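Local coordinates for Lmo0305 protein (Listeria monocytogenes, PDB 3PJ0) that is of uncharacterised function but belongs to the fold-type I family of pyridoxal-phosphate proteins and carries the cofactor bound to a lysine, at residues L61-A66 / I217-D222; S65-P70 / D223-A228; G72-Q77 / R233-D238; L174-A179 / A197-V202. One frame throughout, in Å; residues are numbered along the deposited sequence.

Contact 1 of 4, residues L61-A66 / I217-D222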
loop_
_atom_site.group_PDB
_atom_site.type_symbol
_atom_site.label_atom_id
_atom_site.label_comp_id
_atom_site.label_asym_id
_atom_site.label_seq_id
_atom_site.Cartn_x
_atom_site.Cartn_y
_atom_site.Cartn_z
ATOM N N LEU A 61 -9.760 13.114 -15.991
ATOM C CA LEU A 61 -9.563 14.285 -15.151
ATOM C C LEU A 61 -8.958 15.483 -15.870
ATOM O O LEU A 61 -8.826 16.570 -15.275
ATOM C CB LEU A 61 -8.701 13.921 -13.958
ATOM C CG LEU A 61 -9.188 12.745 -13.087
ATOM C CD1 LEU A 61 -8.172 12.472 -11.989
ATOM C CD2 LEU A 61 -10.582 13.082 -12.535
ATOM N N GLY A 62 -8.639 15.320 -17.156
ATOM C CA GLY A 62 -8.065 16.416 -17.961
ATOM C C GLY A 62 -6.674 16.869 -17.531
ATOM O O GLY A 62 -6.321 18.036 -17.676
ATOM N N LYS A 63 -5.873 15.939 -17.034
ATOM C CA LYS A 63 -4.511 16.235 -16.587
ATOM C C LYS A 63 -3.495 15.514 -17.480
ATOM O O LYS A 63 -3.822 14.512 -18.143
ATOM C CB LYS A 63 -4.322 15.855 -15.110
ATOM C CG LYS A 63 -5.220 16.579 -14.125
ATOM C CD LYS A 63 -5.057 18.081 -14.247
ATOM C CE LYS A 63 -6.025 18.866 -13.344
ATOM N NZ LYS A 63 -5.746 20.342 -13.534
ATOM N N GLN A 64 -2.267 16.019 -17.504
ATOM C CA GLN A 64 -1.222 15.436 -18.346
ATOM C C GLN A 64 -0.869 13.997 -17.961
ATOM O O GLN A 64 -0.659 13.146 -18.819
ATOM C CB GLN A 64 0.065 16.283 -18.286
ATOM C CG GLN A 64 -0.025 17.714 -18.843
ATOM C CD GLN A 64 1.344 18.408 -18.890
ATOM O OE1 GLN A 64 2.249 18.092 -18.104
ATOM N NE2 GLN A 64 1.502 19.363 -19.828
ATOM N N SER A 65 -0.793 13.720 -16.667
ATOM C CA SER A 65 -0.494 12.371 -16.243
ATOM C C SER A 65 -0.980 12.129 -14.828
ATOM O O SER A 65 -1.461 13.041 -14.138
ATOM C CB SER A 65 0.999 12.032 -16.412
ATOM O OG SER A 65 1.843 12.821 -15.598
ATOM N N ALA A 66 -0.843 10.883 -14.408
ATOM C CA ALA A 66 -1.361 10.427 -13.120
ATOM C C ALA A 66 -0.517 9.291 -12.614
ATOM O O ALA A 66 0.222 8.655 -13.384
ATOM C CB ALA A 66 -2.825 9.957 -13.254
ATOM N N ILE A 217 -5.801 7.686 -7.225
ATOM C CA ILE A 217 -5.052 8.275 -8.323
ATOM C C ILE A 217 -4.744 9.703 -7.913
ATOM O O ILE A 217 -5.605 10.400 -7.374
ATOM C CB ILE A 217 -5.855 8.334 -9.657
ATOM C CG1 ILE A 217 -5.762 7.019 -10.413
ATOM C CG2 ILE A 217 -5.311 9.462 -10.600
ATOM C CD1 ILE A 217 -4.480 6.833 -11.242
ATOM N N LEU A 218 -3.498 10.114 -8.148
ATOM C CA LEU A 218 -3.076 11.510 -7.995
ATOM C C LEU A 218 -2.707 11.950 -9.418
ATOM O O LEU A 218 -1.900 11.280 -10.099
ATOM C CB LEU A 218 -1.873 11.644 -7.089
ATOM C CG LEU A 218 -1.309 13.034 -6.847
ATOM C CD1 LEU A 218 -2.276 13.933 -6.053
ATOM C CD2 LEU A 218 0.083 12.941 -6.114
ATOM N N ALA A 219 -3.283 13.069 -9.853
ATOM C CA ALA A 219 -3.049 13.573 -11.198
ATOM C C ALA A 219 -2.668 15.070 -11.245
ATOM O O ALA A 219 -3.059 15.885 -10.382
ATOM C CB ALA A 219 -4.310 13.310 -12.084
ATOM N N GLY A 220 -1.936 15.424 -12.303
ATOM C CA GLY A 220 -1.514 16.808 -12.528
ATOM C C GLY A 220 -0.518 16.874 -13.662
ATOM O O GLY A 220 -0.524 16.020 -14.528
ATOM N N ASN A 221 0.318 17.903 -13.675
ATOM C CA ASN A 221 1.307 18.032 -14.735
ATOM C C ASN A 221 2.332 16.914 -14.631
ATOM O O ASN A 221 2.548 16.362 -13.529
ATOM C CB ASN A 221 2.031 19.379 -14.647
ATOM C CG ASN A 221 1.169 20.544 -15.088
ATOM O OD1 ASN A 221 0.089 20.374 -15.668
ATOM N ND2 ASN A 221 1.664 21.754 -14.840
ATOM N N ASP A 222 2.941 16.591 -15.776
ATOM C CA ASP A 222 4.010 15.592 -15.877
ATOM C C ASP A 222 5.096 15.770 -14.812
ATOM O O ASP A 222 5.444 14.823 -14.083
ATOM C CB ASP A 222 4.701 15.681 -17.249
ATOM C CG ASP A 222 3.899 15.056 -18.372
ATOM O OD1 ASP A 222 2.972 14.261 -18.109
ATOM O OD2 ASP A 222 4.243 15.325 -19.551
HETATM O O HOH W 1 -2.028 18.672 -16.084
#
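Two backbone hydrogen bonds hold 61-66 against 217-222. Ser65 and Gly220 form an antiparallel hydrogen-bonded pair. Ser65 N gives to Gly220 O at 3.2 Å, and Gly220 N gives to Ser65 O at 3.0 Å. Both donors lie nearly along the C=O axis of their acceptor. Ala66 and Ala219 follow as a non-hydrogen-bonded pair, where Ala66 CA comes within 3.2 Å of Leu218 O in a CA-H...O contact.

Side chains add polar grips where strand 216-220 turns into helix 222-234. The extended Gln64 chain puts OE1 2.9 Å from Asp222 N, in the carbonyl plane and almost straight (173°). This bond takes up a backbone N-H of the first helical turn. Ser65 OG sits between its own N and carbonyl carbon (chi1 64°) and donates to Asp222 OD1 at 3.1 Å, on the anti lone pair. One water accepts from Gln64 N and donates to Asn221 OD1. This end is exposed.

Apolar contacts lie on the face carrying Ala66 and Ala219. Their CB atoms meet at 3.8 Å. Ile217 CG2 comes alongside Ala66 CB at 3.7 Å, and Leu61 CD1 reaches Ala219 CB at 4.0 Å. Helix 48-61 packs on this face through Ile57 and Ala58. Lys63 lays CB and CG near Gly220 N, then bends at chi2; NZ bonds to Phe199 O and Cys196 O.

Gly62 ends helix 48-61 in a Schellman motif, and the chain then enters edge strand 65-69. Its antiparallel neighbour 216-220 is the one reversed strand in the seven-stranded sheet of the fold-type I pyridoxal-phosphate fold.

Contact 2 of 4, residues S65-P70 / D223-A228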
loop_
_atom_site.group_PDB
_atom_site.type_symbol
_atom_site.label_atom_id
_atom_site.label_comp_id
_atom_site.label_asym_id
_atom_site.label_seq_id
_atom_site.Cartn_x
_atom_site.Cartn_y
_atom_site.Cartn_z
ATOM N N SER A 65 -0.793 13.720 -16.667
ATOM C CA SER A 65 -0.494 12.371 -16.243
ATOM C C SER A 65 -0.980 12.129 -14.828
ATOM O O SER A 65 -1.461 13.041 -14.138
ATOM C CB SER A 65 0.999 12.032 -16.412
ATOM O OG SER A 65 1.843 12.821 -15.598
ATOM N N ALA A 66 -0.843 10.883 -14.408
ATOM C CA ALA A 66 -1.361 10.427 -13.120
ATOM C C ALA A 66 -0.517 9.291 -12.614
ATOM O O ALA A 66 0.222 8.655 -13.384
ATOM C CB ALA A 66 -2.825 9.957 -13.254
ATOM N N VAL A 67 -0.638 9.045 -11.309
ATOM C CA VAL A 67 0.064 7.962 -10.664
ATOM C C VAL A 67 -0.914 7.238 -9.752
ATOM O O VAL A 67 -1.652 7.855 -8.956
ATOM C CB VAL A 67 1.334 8.433 -9.883
ATOM C CG1 VAL A 67 1.039 9.634 -9.065
ATOM C CG2 VAL A 67 1.932 7.277 -9.029
ATOM N N PHE A 68 -0.919 5.920 -9.875
ATOM C CA PHE A 68 -1.756 5.106 -9.026
ATOM C C PHE A 68 -1.077 4.869 -7.671
ATOM O O PHE A 68 0.052 4.342 -7.596
ATOM C CB PHE A 68 -2.125 3.774 -9.705
ATOM C CG PHE A 68 -3.139 2.981 -8.924
ATOM C CD1 PHE A 68 -4.483 3.187 -9.130
ATOM C CD2 PHE A 68 -2.738 2.059 -7.955
ATOM C CE1 PHE A 68 -5.440 2.471 -8.410
ATOM C CE2 PHE A 68 -3.672 1.351 -7.216
ATOM C CZ PHE A 68 -5.037 1.562 -7.434
ATOM N N PHE A 69 -1.790 5.227 -6.601
ATOM C CA PHE A 69 -1.322 5.087 -5.223
ATOM C C PHE A 69 -2.122 4.085 -4.384
ATOM O O PHE A 69 -3.315 3.976 -4.558
ATOM C CB PHE A 69 -1.455 6.440 -4.510
ATOM C CG PHE A 69 -0.248 7.358 -4.652
ATOM C CD1 PHE A 69 0.848 7.218 -3.803
ATOM C CD2 PHE A 69 -0.227 8.379 -5.603
ATOM C CE1 PHE A 69 1.951 8.067 -3.920
ATOM C CE2 PHE A 69 0.891 9.277 -5.687
ATOM C CZ PHE A 69 1.966 9.095 -4.864
ATOM N N PRO A 70 -1.460 3.369 -3.461
ATOM C CA PRO A 70 -2.248 2.473 -2.613
ATOM C C PRO A 70 -3.291 3.220 -1.772
ATOM O O PRO A 70 -4.325 2.647 -1.427
ATOM C CB PRO A 70 -1.197 1.819 -1.713
ATOM C CG PRO A 70 0.039 2.683 -1.825
ATOM C CD PRO A 70 -0.011 3.284 -3.167
ATOM N N ASP A 223 5.613 16.985 -14.705
ATOM C CA ASP A 223 6.716 17.271 -13.736
ATOM C C ASP A 223 6.287 16.983 -12.295
ATOM O O ASP A 223 7.064 16.400 -11.514
ATOM C CB ASP A 223 7.210 18.695 -13.818
ATOM C CG ASP A 223 7.922 18.997 -15.122
ATOM O OD1 ASP A 223 8.236 18.071 -15.901
ATOM O OD2 ASP A 223 8.200 20.184 -15.331
ATOM N N PHE A 224 5.069 17.416 -11.961
ATOM C CA PHE A 224 4.465 17.133 -10.650
ATOM C C PHE A 224 4.357 15.628 -10.368
ATOM O O PHE A 224 4.771 15.171 -9.306
ATOM C CB PHE A 224 3.078 17.818 -10.538
ATOM C CG PHE A 224 2.284 17.435 -9.304
ATOM C CD1 PHE A 224 2.454 18.124 -8.113
ATOM C CD2 PHE A 224 1.317 16.437 -9.357
ATOM C CE1 PHE A 224 1.698 17.790 -6.977
ATOM C CE2 PHE A 224 0.570 16.073 -8.216
ATOM C CZ PHE A 224 0.777 16.750 -7.025
ATOM N N VAL A 225 3.806 14.870 -11.320
ATOM C CA VAL A 225 3.617 13.412 -11.181
ATOM C C VAL A 225 4.948 12.682 -11.059
ATOM O O VAL A 225 5.089 11.724 -10.255
ATOM C CB VAL A 225 2.721 12.840 -12.314
ATOM C CG1 VAL A 225 2.664 11.296 -12.298
ATOM C CG2 VAL A 225 1.315 13.411 -12.210
ATOM N N GLN A 226 5.955 13.164 -11.776
ATOM C CA GLN A 226 7.264 12.534 -11.695
ATOM C C GLN A 226 7.872 12.699 -10.306
ATOM O O GLN A 226 8.446 11.750 -9.762
ATOM C CB GLN A 226 8.179 13.045 -12.802
ATOM C CG GLN A 226 7.711 12.643 -14.210
ATOM C CD GLN A 226 7.304 11.173 -14.363
ATOM O OE1 GLN A 226 7.962 10.255 -13.849
ATOM N NE2 GLN A 226 6.235 10.947 -15.114
ATOM N N GLU A 227 7.690 13.869 -9.693
ATOM C CA GLU A 227 8.159 14.073 -8.332
ATOM C C GLU A 227 7.366 13.191 -7.381
ATOM O O GLU A 227 7.929 12.651 -6.439
ATOM C CB GLU A 227 8.028 15.537 -7.856
ATOM C CG GLU A 227 8.988 16.499 -8.520
ATOM C CD GLU A 227 8.900 17.891 -7.895
ATOM O OE1 GLU A 227 9.044 18.018 -6.652
ATOM O OE2 GLU A 227 8.673 18.841 -8.655
ATOM N N ALA A 228 6.068 13.045 -7.620
ATOM C CA ALA A 228 5.226 12.216 -6.747
ATOM C C ALA A 228 5.670 10.751 -6.746
ATOM O O ALA A 228 5.562 10.079 -5.736
ATOM C CB ALA A 228 3.732 12.341 -7.089
#
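Val225 has the largest share of the buried surface. It points from the helix toward strand 65-69, and both methyls touch the strand. CG2, anti to the carbonyl carbon, rests 3.4 Å from Ser65 O. CB lies 3.4 Å from Ser65 OG. CG1, anti to the backbone N (chi1 172°), reaches 3.8 Å from Ala66 O. The same methyl meets Val67 CB at 4.0 Å, the two valines sliding past each other in opposite directions.

Further along, the fit is looser. Val67 CG1 and Ala228 CB are 4.3 Å apart. Phe69 comes nearest with CZ, the tip of its ring, 3.8 Å from Ala228 O; the ring also packs on Ala75 and Ile78 of helix 72-87 and on Leu218. Asp223 and Gln226 are exposed on the helix and add almost nothing.

Strand and helix run nearly parallel, 19° apart, with axes 7.8 Å from each other at closest. The helix covers the edge strand of the large sheet. No polar bond links the two segments. The contact rests on dispersion and burial: the carbons of Val225 lie against oxygens that it cannot hydrogen-bond, and Ser65 OG bonds to Asp222 instead.

Contact 3 of 4, residues G72-Q77 / R233-D238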
loop_
_atom_site.group_PDB
_atom_site.type_symbol
_atom_site.label_atom_id
_atom_site.label_comp_id
_atom_site.label_asym_id
_atom_site.label_seq_id
_atom_site.Cartn_x
_atom_site.Cartn_y
_atom_site.Cartn_z
ATOM N N GLY A 72 -5.002 7.397 -0.589
ATOM C CA GLY A 72 -5.108 8.835 -0.613
ATOM C C GLY A 72 -4.309 9.466 0.517
ATOM O O GLY A 72 -3.825 10.574 0.353
ATOM N N THR A 73 -4.216 8.791 1.670
ATOM C CA THR A 73 -3.422 9.292 2.787
ATOM C C THR A 73 -1.978 9.552 2.322
ATOM O O THR A 73 -1.436 10.627 2.527
ATOM C CB THR A 73 -3.482 8.346 3.983
ATOM O OG1 THR A 73 -4.837 8.292 4.462
ATOM C CG2 THR A 73 -2.545 8.829 5.142
HETATM N N MSE A 74 -1.359 8.573 1.687
HETATM C CA MSE A 74 -0.025 8.752 1.109
HETATM C C MSE A 74 -0.009 9.846 0.025
HETATM O O MSE A 74 0.835 10.762 0.014
HETATM C CB MSE A 74 0.398 7.430 0.424
HETATM C CG MSE A 74 1.798 7.437 -0.042
HETATM SE SE MSE A 74 2.306 5.715 -0.716
HETATM C CE MSE A 74 2.147 4.669 0.938
ATOM N N ALA A 75 -0.951 9.750 -0.902
ATOM C CA ALA A 75 -0.936 10.615 -2.097
ATOM C C ALA A 75 -1.050 12.106 -1.813
ATOM O O ALA A 75 -0.330 12.906 -2.430
ATOM C CB ALA A 75 -2.004 10.178 -3.072
ATOM N N GLN A 76 -1.905 12.477 -0.855
ATOM C CA GLN A 76 -2.174 13.902 -0.558
ATOM C C GLN A 76 -1.077 14.572 0.273
ATOM O O GLN A 76 -0.743 15.715 0.002
ATOM C CB GLN A 76 -3.547 14.088 0.042
ATOM C CG GLN A 76 -4.640 13.727 -0.924
ATOM C CD GLN A 76 -5.942 14.403 -0.574
ATOM O OE1 GLN A 76 -6.429 15.262 -1.321
ATOM N NE2 GLN A 76 -6.492 14.068 0.595
ATOM N N GLN A 77 -0.520 13.861 1.261
ATOM C CA GLN A 77 0.649 14.390 1.998
ATOM C C GLN A 77 1.780 14.710 0.995
ATOM O O GLN A 77 2.478 15.738 1.102
ATOM C CB GLN A 77 1.161 13.353 2.967
ATOM C CG GLN A 77 0.304 13.098 4.159
ATOM C CD GLN A 77 0.955 12.037 5.004
ATOM O OE1 GLN A 77 2.194 11.984 5.080
ATOM N NE2 GLN A 77 0.136 11.191 5.664
ATOM N N ARG A 233 8.047 5.956 -3.711
ATOM C CA ARG A 233 9.059 4.969 -3.315
ATOM C C ARG A 233 9.542 5.221 -1.888
ATOM O O ARG A 233 9.673 4.298 -1.094
ATOM C CB ARG A 233 10.200 4.906 -4.296
ATOM C CG ARG A 233 11.366 4.039 -3.794
ATOM C CD ARG A 233 11.872 3.125 -4.844
ATOM N NE ARG A 233 10.938 2.022 -5.056
ATOM C CZ ARG A 233 10.939 0.869 -4.375
ATOM N NH1 ARG A 233 11.829 0.609 -3.425
ATOM N NH2 ARG A 233 10.025 -0.053 -4.647
ATOM N N ARG A 234 9.758 6.491 -1.543
ATOM C CA ARG A 234 10.186 6.859 -0.184
ATOM C C ARG A 234 9.170 6.407 0.881
ATOM O O ARG A 234 9.541 5.925 1.969
ATOM C CB ARG A 234 10.368 8.383 -0.093
ATOM C CG ARG A 234 11.578 8.902 -0.884
ATOM C CD ARG A 234 11.669 10.408 -0.792
ATOM N NE ARG A 234 12.829 10.920 -1.493
ATOM C CZ ARG A 234 13.072 12.209 -1.754
ATOM N NH1 ARG A 234 12.224 13.175 -1.371
ATOM N NH2 ARG A 234 14.196 12.542 -2.406
ATOM N N TYR A 235 7.887 6.563 0.553
ATOM C CA TYR A 235 6.816 6.194 1.491
ATOM C C TYR A 235 6.543 4.684 1.565
ATOM O O TYR A 235 5.710 4.218 2.362
ATOM C CB TYR A 235 5.502 6.908 1.095
ATOM C CG TYR A 235 5.243 8.239 1.783
ATOM C CD1 TYR A 235 5.882 9.415 1.377
ATOM C CD2 TYR A 235 4.289 8.335 2.798
ATOM C CE1 TYR A 235 5.616 10.633 1.993
ATOM C CE2 TYR A 235 4.005 9.579 3.435
ATOM C CZ TYR A 235 4.657 10.703 3.019
ATOM O OH TYR A 235 4.376 11.911 3.622
ATOM N N GLY A 236 7.200 3.890 0.736
ATOM C CA GLY A 236 6.874 2.461 0.725
ATOM C C GLY A 236 5.572 2.127 0.044
ATOM O O GLY A 236 4.945 1.103 0.366
ATOM N N GLY A 237 5.156 2.990 -0.891
ATOM C CA GLY A 237 3.964 2.775 -1.726
ATOM C C GLY A 237 4.243 2.201 -3.130
ATOM O O GLY A 237 3.310 1.830 -3.857
ATOM N N ASP A 238 5.526 2.093 -3.519
ATOM C CA ASP A 238 5.882 1.586 -4.857
ATOM C C ASP A 238 5.969 0.079 -4.763
ATOM O O ASP A 238 7.030 -0.522 -4.836
ATOM C CB ASP A 238 7.213 2.204 -5.318
ATOM C CG ASP A 238 7.579 1.852 -6.742
ATOM O OD1 ASP A 238 6.683 1.680 -7.614
ATOM O OD2 ASP A 238 8.807 1.771 -6.999
#
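The start of helix 72-87 meets the Schellman turn that closes helix 222-234, beside the cofactor site of a fold-type I pyridoxal-phosphate protein. Gly72 N and Thr73 OG1 bond to the phosphate of the modified lysine at position 208. Gln77 points toward the turn, and the long chain of Met74 reaches it.

Met74 is a selenomethionine. Its CB leads to CG anti to the backbone N (chi1 -173°), which sends the chain outward from the helix. CG lies 3.9 Å from Tyr235 CD2 and equally far from Tyr235 CB. SE comes next and presses on Gly237 at CA, 3.5 Å away, where there is no side chain. The chain then bends at chi3 (-64°), and CE swings to 3.7 Å from Gly237 CA, near Tyr235 O. Phe69 packs on Met74 too.

Gly236, with positive phi, reverses the chain after the helix. Across this turn, Arg233 grips Asp238 OD2 side-on with NE and NH2, a salt bridge that ties Arg233, still in the helix, to the loop. Gly236 O bonds to Ser71 OG of the second subunit, and Gln77 NE2 to Arg234 O of that subunit, so the contact is part of the dimer interface.

Tyr235 OH also has Gln112 NE2 as a partner. Toward Gln77 it donates to OE1 at 2.6 Å; OE1 lies at the ring edge, while the hydroxyl stands 28° above the amide carbonyl plane.

Contact 4 of 4, residues L174-A179 / A197-V202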
loop_
_atom_site.group_PDB
_atom_site.type_symbol
_atom_site.label_atom_id
_atom_site.label_comp_id
_atom_site.label_asym_id
_atom_site.label_seq_id
_atom_site.Cartn_x
_atom_site.Cartn_y
_atom_site.Cartn_z
ATOM N N LEU A 174 -3.502 25.065 -5.820
ATOM C CA LEU A 174 -4.825 24.631 -5.374
ATOM C C LEU A 174 -4.891 23.139 -5.635
ATOM O O LEU A 174 -4.660 22.700 -6.774
ATOM C CB LEU A 174 -5.944 25.379 -6.121
ATOM C CG LEU A 174 -7.351 25.373 -5.470
ATOM C CD1 LEU A 174 -7.373 26.098 -4.127
ATOM C CD2 LEU A 174 -8.430 25.967 -6.426
ATOM N N HIS A 175 -5.163 22.371 -4.569
ATOM C CA HIS A 175 -5.235 20.915 -4.595
ATOM C C HIS A 175 -6.631 20.416 -4.239
ATOM O O HIS A 175 -7.209 20.845 -3.225
ATOM C CB HIS A 175 -4.242 20.270 -3.585
ATOM C CG HIS A 175 -4.392 18.780 -3.504
ATOM N ND1 HIS A 175 -3.866 17.937 -4.460
ATOM C CD2 HIS A 175 -5.048 17.987 -2.615
ATOM C CE1 HIS A 175 -4.179 16.691 -4.156
ATOM N NE2 HIS A 175 -4.916 16.691 -3.054
ATOM N N LEU A 176 -7.155 19.492 -5.054
ATOM C CA LEU A 176 -8.473 18.907 -4.838
ATOM C C LEU A 176 -8.443 17.563 -4.141
ATOM O O LEU A 176 -7.855 16.620 -4.655
ATOM C CB LEU A 176 -9.220 18.738 -6.182
ATOM C CG LEU A 176 -10.575 17.994 -6.182
ATOM C CD1 LEU A 176 -11.545 18.683 -5.219
ATOM C CD2 LEU A 176 -11.180 17.914 -7.593
ATOM N N ASP A 177 -9.013 17.512 -2.930
ATOM C CA ASP A 177 -9.282 16.267 -2.257
ATOM C C ASP A 177 -10.598 15.832 -2.901
ATOM O O ASP A 177 -11.685 16.271 -2.528
ATOM C CB ASP A 177 -9.386 16.385 -0.710
ATOM C CG ASP A 177 -9.666 15.038 -0.050
ATOM O OD1 ASP A 177 -10.221 14.153 -0.737
ATOM O OD2 ASP A 177 -9.298 14.848 1.133
ATOM N N GLY A 178 -10.465 14.997 -3.918
ATOM C CA GLY A 178 -11.565 14.499 -4.687
ATOM C C GLY A 178 -11.901 13.063 -4.356
ATOM O O GLY A 178 -12.302 12.295 -5.246
ATOM N N ALA A 179 -11.770 12.698 -3.079
ATOM C CA ALA A 179 -12.143 11.378 -2.611
ATOM C C ALA A 179 -13.561 11.017 -3.092
ATOM O O ALA A 179 -13.852 9.844 -3.407
ATOM C CB ALA A 179 -12.090 11.329 -1.079
ATOM N N ALA A 197 -10.139 21.197 -13.668
ATOM C CA ALA A 197 -9.441 22.266 -14.407
ATOM C C ALA A 197 -9.128 23.493 -13.547
ATOM O O ALA A 197 -8.282 24.323 -13.928
ATOM C CB ALA A 197 -10.238 22.702 -15.653
ATOM N N LEU A 198 -9.826 23.629 -12.421
ATOM C CA LEU A 198 -9.616 24.772 -11.546
ATOM C C LEU A 198 -8.483 24.519 -10.540
ATOM O O LEU A 198 -8.138 25.420 -9.772
ATOM C CB LEU A 198 -10.904 25.074 -10.775
ATOM C CG LEU A 198 -12.145 25.450 -11.580
ATOM C CD1 LEU A 198 -13.328 25.639 -10.586
ATOM C CD2 LEU A 198 -11.875 26.704 -12.365
ATOM N N PHE A 199 -7.895 23.320 -10.576
ATOM C CA PHE A 199 -6.906 22.878 -9.603
ATOM C C PHE A 199 -5.588 22.517 -10.252
ATOM O O PHE A 199 -5.548 22.081 -11.387
ATOM C CB PHE A 199 -7.441 21.612 -8.877
ATOM C CG PHE A 199 -8.626 21.884 -8.000
ATOM C CD1 PHE A 199 -8.436 22.258 -6.674
ATOM C CD2 PHE A 199 -9.917 21.790 -8.503
ATOM C CE1 PHE A 199 -9.529 22.530 -5.839
ATOM C CE2 PHE A 199 -11.026 22.069 -7.681
ATOM C CZ PHE A 199 -10.821 22.425 -6.343
ATOM N N ASP A 200 -4.519 22.718 -9.512
ATOM C CA ASP A 200 -3.195 22.296 -9.931
ATOM C C ASP A 200 -3.028 20.782 -9.846
ATOM O O ASP A 200 -2.348 20.189 -10.667
ATOM C CB ASP A 200 -2.159 22.953 -9.027
ATOM C CG ASP A 200 -2.057 24.413 -9.275
ATOM O OD1 ASP A 200 -1.522 24.758 -10.350
ATOM O OD2 ASP A 200 -2.519 25.216 -8.449
ATOM N N SER A 201 -3.553 20.176 -8.793
ATOM C CA SER A 201 -3.445 18.735 -8.615
ATOM C C SER A 201 -4.738 18.194 -8.033
ATOM O O SER A 201 -5.537 18.930 -7.444
ATOM C CB SER A 201 -2.228 18.366 -7.735
ATOM O OG SER A 201 -2.274 19.025 -6.468
ATOM N N VAL A 202 -4.955 16.902 -8.219
ATOM C CA VAL A 202 -6.168 16.250 -7.715
ATOM C C VAL A 202 -5.915 14.804 -7.308
ATOM O O VAL A 202 -5.179 14.061 -7.965
ATOM C CB VAL A 202 -7.305 16.298 -8.753
ATOM C CG1 VAL A 202 -6.801 15.871 -10.146
ATOM C CG2 VAL A 202 -8.559 15.456 -8.288
#
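Asp200 N gives a short hydrogen bond to Leu174 O, 2.7 Å, in the carbonyl plane but bent at the hydrogen (138°). The Asp200 carboxylate turns back beside it, and OD2 takes Leu174 N at 2.8 Å on its anti lone pair. One residue thus grips both N-H and C=O of Leu174. Ser201 N adds a weak bond to the same carbonyl. Leu176 N to Ser201 O, 2.9 Å and nearly straight, carries the parallel pairing onward.

On the face with His175 and Ser201, His175 ND1 and Ser201 OG are hydrogen-bonded at 2.8 Å, and either may be the donor. OG lies at the ring edge, near its plane. His175 NE2 bonds to Gln76 OE1, so the ring is held at both nitrogens and its rotation is fixed. Ser201 OG is also hydrogen-bonded to Trp83 NE1. These buried polar groups pair with one another.

The other face is apolar. Leu176 CB sits over the centre of the Phe199 ring, 3.6 Å from the centroid and 10° off the normal, a CH-pi contact. Leu174 CG approaches the same ring obliquely, 3.5 Å from CD1 of Phe199, and Leu174 CD2 reaches Leu198 O. Leu176 and Val202 lie side by side, with CD2 of Leu176 3.7 Å from CG2 of Val202.

Toward the C-terminal part of strand 173-178, Asp177 OD1 accepts from Ala179 N, closing an Asx turn. Its OD2 bonds to N1 of the cofactor on residue 208, where the negative charge probably favours a protonated pyridine. This aspartate-pyridine pair is the hallmark of the fold-type I pyridoxal-phosphate site.

Overall arrangement
Contacts 1 and 4 are in the same seven-stranded sheet, one strand pairing apart, their centres about 10 Å from each other. Ala219 N to Val202 O, 2.9 Å, belongs to the pairing between them. Contact 2 shares Ser65 and Ala66 with contact 1, about 7 Å away between centres, and lays helix 222-234 on the edge strand. Contact 3 uses the end of that helix, and Met74 SE lies 3.7 Å from Phe69 CD1 of contact 2. Contacts 3 and 4 flank the cofactor, about 17 Å apart between centres. Gln76 bridges them, with NE2 3.0 Å from Asp177 OD2; contact 3 also holds the phosphate.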